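Local coordinates for protein large component of pyocin AP41 (Pseudomonas aeruginosa, PDB 4UHQ) that is a bacteriocin, this chain being its C-terminal DNase domain, which probably cuts the DNA of target bacteria as an HNH-type metal-dependent endonuclease, at residues A[51-56]-A[114-119]. Sequence-based numbering, arbitrary orientation. Where two conformers were deposited one is given.
Sequences QFWMAV and LVIVTP
The tip of Ile116 reaches from its strand to the rings of Phe52 and Trp53. CB holds two branches. CG2 of Ile116 points to the Trp53 side, where it ends 4.4 Å from CH2 of the Trp53 indole. CG1 of Ile116, anti to the carbonyl carbon (chi1 -54°), leads toward the helix and lies 4.3 Å from CZ of Phe52. At CG1 the chain bends again, bringing CD1 of Ile116 to the mouth of the corner between the rings: 3.8 Å from CZ of Phe52 and 4.3 Å from CZ2 of Trp53. Isoleucine suits this buried place: beta-branching sits well in a strand, and the longer branch carries one methyl to both rings while the short branch turns to the indole side.

The rings make the corner themselves. Phe52 extends toward the strand with CG anti to its backbone N (chi1 175°), and Phe52 CD1 lies over the centre of one face of the Trp53 indole, 3.6 Å above its plane. Flat, rigid aromatics span the gap between the backbones, whose nearest CA atoms, in Phe52 and Ile116, are 11.2 Å apart.

Ile33 and Leu37 of helix 31-37 also pack on Phe52, while Ala79 and Pro80 touch Trp53. Helix 45-57 is thus joined to the middle strand of the sheet 27-28, 114-117, 95-98; the neighbouring Val117 instead packs on His122 of helix 119-132, a nickel ligand with His97 and His126.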
# COMPACT_ATOMS: atom_id res chain seq x y z
N GLN A 51 6.73 5.26 7.07
CA GLN A 51 7.96 4.48 6.94
C GLN A 51 7.86 3.56 5.75
O GLN A 51 8.88 3.25 5.11
CB GLN A 51 8.27 3.71 8.24
CG GLN A 51 8.52 4.63 9.44
CD GLN A 51 9.08 3.91 10.65
OE1 GLN A 51 9.91 3.00 10.53
NE2 GLN A 51 8.64 4.32 11.84
N PHE A 52 6.64 3.13 5.41
CA PHE A 52 6.45 2.31 4.23
C PHE A 52 6.90 3.09 2.99
O PHE A 52 7.65 2.58 2.14
CB PHE A 52 4.96 1.90 4.09
CG PHE A 52 4.68 1.15 2.84
CD1 PHE A 52 4.34 1.82 1.68
CD2 PHE A 52 4.72 -0.22 2.83
CE1 PHE A 52 4.12 1.12 0.48
CE2 PHE A 52 4.44 -0.95 1.66
CZ PHE A 52 4.17 -0.27 0.47
N TRP A 53 6.40 4.30 2.83
CA TRP A 53 6.74 5.00 1.59
C TRP A 53 8.20 5.42 1.61
O TRP A 53 8.85 5.49 0.56
CB TRP A 53 5.83 6.19 1.35
CG TRP A 53 4.44 5.70 0.98
CD1 TRP A 53 3.32 5.82 1.73
CD2 TRP A 53 4.08 4.96 -0.20
NE1 TRP A 53 2.26 5.23 1.08
CE2 TRP A 53 2.69 4.67 -0.09
CE3 TRP A 53 4.79 4.47 -1.31
CZ2 TRP A 53 1.98 3.98 -1.07
CZ3 TRP A 53 4.06 3.79 -2.30
CH2 TRP A 53 2.68 3.53 -2.15
N MET A 54 8.77 5.71 2.80
CA MET A 54 10.24 5.96 2.84
C MET A 54 11.02 4.71 2.42
O MET A 54 12.05 4.84 1.73
CB MET A 54 10.65 6.39 4.24
CG MET A 54 9.90 7.61 4.66
SD MET A 54 11.07 8.70 5.43
CE MET A 54 12.40 8.59 4.18
N ALA A 55 10.56 3.52 2.79
CA ALA A 55 11.22 2.29 2.34
C ALA A 55 11.16 2.17 0.82
O ALA A 55 12.15 1.81 0.18
CB ALA A 55 10.59 1.05 2.99
N VAL A 56 10.01 2.49 0.24
CA VAL A 56 9.89 2.53 -1.22
C VAL A 56 10.94 3.46 -1.80
O VAL A 56 11.59 3.17 -2.81
CB VAL A 56 8.48 2.94 -1.63
CG1 VAL A 56 8.35 3.26 -3.14
CG2 VAL A 56 7.49 1.81 -1.24
N LEU A 114 -1.48 -6.74 3.36
CA LEU A 114 -1.54 -5.40 2.70
C LEU A 114 -1.43 -5.53 1.19
O LEU A 114 -0.67 -6.38 0.69
CB LEU A 114 -0.40 -4.49 3.16
CG LEU A 114 -0.30 -4.35 4.65
CD1 LEU A 114 0.87 -3.44 5.01
CD2 LEU A 114 -1.59 -3.83 5.28
N VAL A 115 -2.18 -4.68 0.49
CA VAL A 115 -1.92 -4.45 -0.94
C VAL A 115 -1.90 -2.97 -1.20
O VAL A 115 -2.39 -2.17 -0.38
CB VAL A 115 -2.97 -5.12 -1.85
CG1 VAL A 115 -2.85 -6.63 -1.80
CG2 VAL A 115 -4.42 -4.65 -1.44
N ILE A 116 -1.34 -2.56 -2.34
CA ILE A 116 -1.50 -1.18 -2.79
C ILE A 116 -2.58 -1.13 -3.85
O ILE A 116 -2.64 -2.01 -4.72
CB ILE A 116 -0.21 -0.57 -3.38
CG1 ILE A 116 0.96 -0.69 -2.40
CG2 ILE A 116 -0.44 0.90 -3.74
CD1 ILE A 116 0.69 -0.12 -0.97
N VAL A 117 -3.48 -0.15 -3.71
CA VAL A 117 -4.62 0.06 -4.60
C VAL A 117 -4.77 1.54 -4.87
O VAL A 117 -4.32 2.40 -4.09
CB VAL A 117 -5.93 -0.47 -4.00
CG1 VAL A 117 -5.99 -1.99 -4.10
CG2 VAL A 117 -6.04 -0.00 -2.52
N THR A 118 -5.38 1.88 -5.99
CA THR A 118 -5.75 3.29 -6.21
C THR A 118 -6.97 3.63 -5.34
O THR A 118 -7.68 2.73 -4.90
CB THR A 118 -6.10 3.61 -7.66
OG1 THR A 118 -7.19 2.77 -8.05
CG2 THR A 118 -4.93 3.31 -8.52
N PRO A 119 -7.24 4.90 -5.12
CA PRO A 119 -8.44 5.22 -4.35
C PRO A 119 -9.71 4.66 -4.98
O PRO A 119 -10.62 4.14 -4.24
CB PRO A 119 -8.47 6.74 -4.35
CG PRO A 119 -7.00 7.13 -4.44
CD PRO A 119 -6.40 6.10 -5.35